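Side-chain contacts in uncharacterized protein (Borrelia turicatae, PDB 5VJ4), which is of unknown function but is a putative surface protein of relapsing fever spirochetes, probably a lipoprotein, and may bind lipid: residues 264-267 against 268-272; 135-138 against 139-143. All coordinates share one frame; numbering follows the deposited sequence.

In the fold
Both contacts join side chains about one turn apart along a helix of an all-helical chain, on opposite sides of its centre, their centres about 41 Å apart. Contact 1 lies early in the long helix 263-301, contact 2 at the C-terminal end of the short helix 133-141, so they share no helix. Each is partly buried, turning apolar side chains inward and polar ones outward. The outer faces differ: residues 264-272 carry asparagines, one bonded to a tyrosine and two meeting the second subunit, whereas residues 135-143 present an arginine bonded to carbonyls at the end of helix 176-201 and in the loop after it, and weakly to a sulfate, with no other protein chain touching them.

Contact 1 of 2, residues 264-267 against 268-272; sequences DKFN and NVLNS
Phe266 and Leu270 meet one turn apart near the start of the long alpha-helix 263-301, on the side that faces helices 243-256 and 308-334. The apolar contact is made by one branch of the leucine: CD1 lies 3.9 Å from CE2 of Phe266, while CG of Leu270 sits over one face of the ring. In Phe266, chi1 of 171° sets CG opposite the backbone N and beside the carbonyl carbon, from where CE2 of the ring meets Leu270, and the two side chains cross obliquely. Ile249 and Ile252 of helix 243-256 pack on the phenyl group, and Phe330 of helix 308-334 meets it ring to ring at a plane angle of about 40°. Val269 extends this buried face toward Phe330 and Phe333.

The backbone bonds are those of a regular alpha-helix. Val269 N donates to Lys265 O at 3.2 Å and Asn271 N to Asn267 O at 3.1 Å, whereas the bond from Leu270 N to Phe266 O is long and weak at 3.4 Å.

Polar groups mark the flank and the outside. The amide of Asn267 runs obliquely past Leu270, its ND2 3.9 Å from CD1 of Leu270. That amide has both ends engaged: ND2 is hydrogen-bonded to the hydroxyl of Tyr238, and OD1 accepts from Lys263 NZ. Asn271 belongs to the dimer contact, since its backbone O accepts a hydrogen bond from NE of Arg188 of the second subunit, and Asn268 packs on Lys187 of that subunit.

Further along the turn, Asn268 O is gripped twice by Ser272. The backbone N donates to it at 2.9 Å, and the hydroxyl OG, at 2.6 Å, reaches the same oxygen from above the carbonyl plane.

Contact 2 of 2, residues 135-138 against 139-143; sequences VIYD and RLNKL. With SO4 (sulfate ion), chain F.
Leu140 N donates to Ile136 O at 2.9 Å in a nearly straight bond (168° at the hydrogen), the middle one of three successive alpha-helical bonds at the C-terminal end of helix 133-141. On either side of it, Arg139 N is bonded to Val135 O and Asn141 N to Tyr137 O. The helical stretch stops at Asn141, and Lys142 and Leu143 lead out of it.

On the buried side Ile136 and Leu140 lie side by side and point the same way, their CD1 methyls 4.2 Å apart. Both pack on Ile124 of helix 118-128, and helix 105-114 covers them through Leu107 and Leu111, which ties this short helix into the N-terminal helices. Tyr137 and Asn141 run alongside each other in the same manner: CE2 of the ring is 4.0 Å from ND2 of the amide, and the two planes are turned 37° apart. Each has CG anti to its own N, at chi1 -177° for the tyrosine, which carries both flat groups the same way; Leu110 touches both.

Arg139 leaves the helix on another side, its chain bent at CB-CG. The guanidinium is held by two carbonyls, NE donating to Phe200 O and NH2 to Ile205 O, so the side chain joins this helix to the end of helix 176-201 and the loop after it. A sulfate ion, probably from the crystallisation liquor, sits at the guanidinium edge, also hydrogen-bonded to the backbone N of Thr207. Its O4 takes a weak hydrogen bond from Arg139 NH2, 3.5 Å away and in the guanidinium plane.

Contact 1 of 2, residues 264-267 against 268-272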
loop_
_atom_site.group_PDB
_atom_site.type_symbol
_atom_site.label_atom_id
_atom_site.label_comp_id
_atom_site.label_asym_id
_atom_site.label_seq_id
_atom_site.Cartn_x
_atom_site.Cartn_y
_atom_site.Cartn_z
ATOM N N ASP A 264 -16.920 -3.498 11.125
ATOM C CA ASP A 264 -16.745 -4.369 9.965
ATOM C C ASP A 264 -16.060 -3.642 8.829
ATOM O O ASP A 264 -15.152 -4.210 8.189
ATOM C CB ASP A 264 -18.089 -4.926 9.483
ATOM C CG ASP A 264 -18.603 -6.061 10.348
ATOM O OD1 ASP A 264 -17.828 -6.582 11.174
ATOM O OD2 ASP A 264 -19.787 -6.435 10.191
ATOM N N LYS A 265 -16.500 -2.400 8.575
ATOM C CA LYS A 265 -15.900 -1.582 7.533
ATOM C C LYS A 265 -14.434 -1.334 7.834
ATOM O O LYS A 265 -13.565 -1.503 6.966
ATOM C CB LYS A 265 -16.632 -0.270 7.400
ATOM C CG LYS A 265 -17.792 -0.362 6.431
ATOM C CD LYS A 265 -18.521 0.969 6.423
ATOM C CE LYS A 265 -19.948 0.869 5.916
ATOM N NZ LYS A 265 -20.646 2.031 6.542
ATOM N N PHE A 266 -14.176 -0.983 9.092
ATOM C CA PHE A 266 -12.836 -0.705 9.572
ATOM C C PHE A 266 -11.975 -1.925 9.337
ATOM O O PHE A 266 -10.894 -1.826 8.754
ATOM C CB PHE A 266 -12.883 -0.367 11.051
ATOM C CG PHE A 266 -11.547 -0.260 11.704
ATOM C CD1 PHE A 266 -10.729 0.863 11.493
ATOM C CD2 PHE A 266 -11.104 -1.259 12.576
ATOM C CE1 PHE A 266 -9.489 0.980 12.126
ATOM C CE2 PHE A 266 -9.859 -1.150 13.211
ATOM C CZ PHE A 266 -9.054 -0.027 12.989
ATOM N N ASN A 267 -12.470 -3.082 9.757
ATOM C CA ASN A 267 -11.723 -4.293 9.525
ATOM C C ASN A 267 -11.489 -4.647 8.063
ATOM O O ASN A 267 -10.459 -5.255 7.754
ATOM C CB ASN A 267 -12.312 -5.450 10.293
ATOM C CG ASN A 267 -12.013 -5.367 11.778
ATOM O OD1 ASN A 267 -12.627 -6.053 12.582
ATOM N ND2 ASN A 267 -11.054 -4.527 12.150
ATOM N N ASN A 268 -12.407 -4.243 7.171
ATOM C CA ASN A 268 -12.210 -4.562 5.777
ATOM C C ASN A 268 -11.034 -3.822 5.156
ATOM O O ASN A 268 -10.266 -4.409 4.374
ATOM C CB ASN A 268 -13.457 -4.423 4.903
ATOM C CG ASN A 268 -13.197 -4.931 3.461
ATOM O OD1 ASN A 268 -13.835 -4.516 2.490
ATOM N ND2 ASN A 268 -12.210 -5.820 3.321
ATOM N N VAL A 269 -10.862 -2.556 5.508
ATOM C CA VAL A 269 -9.693 -1.842 4.959
ATOM C C VAL A 269 -8.396 -2.446 5.467
ATOM O O VAL A 269 -7.441 -2.588 4.694
ATOM C CB VAL A 269 -9.717 -0.312 5.096
ATOM C CG1 VAL A 269 -10.927 0.243 4.402
ATOM C CG2 VAL A 269 -9.915 0.046 6.507
ATOM N N LEU A 270 -8.384 -2.870 6.729
ATOM C CA LEU A 270 -7.197 -3.528 7.245
ATOM C C LEU A 270 -6.863 -4.750 6.416
ATOM O O LEU A 270 -5.734 -4.931 6.015
ATOM C CB LEU A 270 -7.379 -3.925 8.684
ATOM C CG LEU A 270 -7.650 -2.853 9.734
ATOM C CD1 LEU A 270 -7.412 -3.415 11.124
ATOM C CD2 LEU A 270 -6.817 -1.607 9.570
ATOM N N ASN A 271 -7.873 -5.564 6.140
ATOM C CA ASN A 271 -7.653 -6.747 5.360
ATOM C C ASN A 271 -7.286 -6.489 3.927
ATOM O O ASN A 271 -6.544 -7.266 3.323
ATOM C CB ASN A 271 -8.784 -7.750 5.491
ATOM C CG ASN A 271 -8.482 -8.795 6.583
ATOM O OD1 ASN A 271 -7.972 -9.874 6.284
ATOM N ND2 ASN A 271 -8.736 -8.449 7.858
ATOM N N SER A 272 -7.761 -5.383 3.377
ATOM C CA SER A 272 -7.468 -5.142 1.966
ATOM C C SER A 272 -6.001 -4.747 1.835
ATOM O O SER A 272 -5.248 -5.213 0.954
ATOM C CB SER A 272 -8.364 -4.052 1.413
ATOM O OG SER A 272 -9.682 -4.200 1.889
#

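Contact 2 of 2, residues 135-138 against 139-143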
loop_
_atom_site.group_PDB
_atom_site.type_symbol
_atom_site.label_atom_id
_atom_site.label_comp_id
_atom_site.label_asym_id
_atom_site.label_seq_id
_atom_site.Cartn_x
_atom_site.Cartn_y
_atom_site.Cartn_z
ATOM N N VAL A 135 27.295 6.761 3.657
ATOM C CA VAL A 135 26.136 7.362 4.333
ATOM C C VAL A 135 26.084 7.009 5.834
ATOM O O VAL A 135 25.944 7.895 6.699
ATOM C CB VAL A 135 24.820 6.968 3.643
ATOM C CG1 VAL A 135 23.636 7.537 4.402
ATOM C CG2 VAL A 135 24.802 7.457 2.203
ATOM N N ILE A 136 26.220 5.721 6.144
ATOM C CA ILE A 136 26.110 5.308 7.536
ATOM C C ILE A 136 27.350 5.688 8.342
ATOM O O ILE A 136 27.267 5.948 9.548
ATOM C CB ILE A 136 25.682 3.840 7.703
ATOM C CG1 ILE A 136 26.762 2.936 7.263
ATOM C CG2 ILE A 136 24.363 3.500 6.986
ATOM C CD1 ILE A 136 27.373 2.433 8.526
ATOM N N TYR A 137 28.496 5.764 7.662
ATOM C CA TYR A 137 29.724 6.326 8.264
ATOM C C TYR A 137 29.494 7.785 8.657
ATOM O O TYR A 137 29.758 8.170 9.807
ATOM C CB TYR A 137 30.950 6.203 7.327
ATOM C CG TYR A 137 32.265 6.707 7.936
ATOM C CD1 TYR A 137 33.157 5.837 8.569
ATOM C CD2 TYR A 137 32.597 8.055 7.894
ATOM C CE1 TYR A 137 34.321 6.307 9.163
ATOM C CE2 TYR A 137 33.768 8.528 8.472
ATOM C CZ TYR A 137 34.617 7.656 9.107
ATOM O OH TYR A 137 35.773 8.134 9.664
ATOM N N ASP A 138 29.006 8.583 7.694
ATOM C CA ASP A 138 28.740 9.995 7.954
ATOM C C ASP A 138 27.842 10.171 9.160
ATOM O O ASP A 138 28.115 11.036 9.995
ATOM C CB ASP A 138 28.139 10.691 6.728
ATOM C CG ASP A 138 29.133 10.831 5.583
ATOM O OD1 ASP A 138 30.260 11.303 5.833
ATOM O OD2 ASP A 138 28.787 10.483 4.431
ATOM N N ARG A 139 26.805 9.331 9.271
ATOM C CA ARG A 139 25.869 9.456 10.373
ATOM C C ARG A 139 26.542 9.070 11.662
ATOM O O ARG A 139 26.591 9.888 12.588
ATOM C CB ARG A 139 24.601 8.636 10.152
ATOM C CG ARG A 139 23.463 8.978 11.100
ATOM C CD ARG A 139 22.737 10.267 10.699
ATOM N NE ARG A 139 21.449 10.391 11.401
ATOM C CZ ARG A 139 21.250 10.875 12.641
ATOM N NH1 ARG A 139 22.245 11.310 13.393
ATOM N NH2 ARG A 139 20.031 10.932 13.140
ATOM N N LEU A 140 27.092 7.850 11.713
ATOM C CA LEU A 140 27.605 7.311 12.987
ATOM C C LEU A 140 28.747 8.136 13.582
ATOM O O LEU A 140 28.935 8.203 14.798
ATOM C CB LEU A 140 28.031 5.862 12.827
ATOM C CG LEU A 140 26.940 4.832 12.560
ATOM C CD1 LEU A 140 27.507 3.418 12.567
ATOM C CD2 LEU A 140 25.866 4.958 13.615
ATOM N N ASN A 141 29.490 8.791 12.708
ATOM C CA ASN A 141 30.673 9.497 13.098
ATOM C C ASN A 141 30.342 10.661 14.017
ATOM O O ASN A 141 30.909 10.769 15.107
ATOM C CB ASN A 141 31.378 9.967 11.834
ATOM C CG ASN A 141 32.776 10.435 12.078
ATOM O OD1 ASN A 141 33.473 9.966 12.996
ATOM N ND2 ASN A 141 33.201 11.372 11.247
ATOM N N LYS A 142 29.388 11.482 13.586
ATOM C CA LYS A 142 28.976 12.668 14.316
ATOM C C LYS A 142 28.274 12.407 15.662
ATOM O O LYS A 142 27.877 13.369 16.310
ATOM C CB LYS A 142 28.086 13.534 13.409
ATOM C CG LYS A 142 28.866 14.420 12.443
ATOM C CD LYS A 142 28.031 15.583 11.917
ATOM C CE LYS A 142 28.878 16.840 11.708
ATOM N NZ LYS A 142 28.049 18.022 11.324
ATOM N N LEU A 143 28.156 11.139 16.088
ATOM C CA LEU A 143 27.335 10.760 17.236
ATOM C C LEU A 143 28.034 10.219 18.485
ATOM O O LEU A 143 27.541 10.397 19.622
ATOM C CB LEU A 143 26.268 9.752 16.804
ATOM C CG LEU A 143 24.914 10.253 16.297
ATOM C CD1 LEU A 143 24.120 9.029 15.866
ATOM C CD2 LEU A 143 24.122 11.097 17.304
HETATM S S SO4 F . 19.959 12.464 17.724
HETATM O O1 SO4 F . 19.870 13.872 18.163
HETATM O O2 SO4 F . 18.830 11.693 18.293
HETATM O O3 SO4 F . 21.162 11.781 18.253
HETATM O O4 SO4 F . 19.945 12.534 16.237
#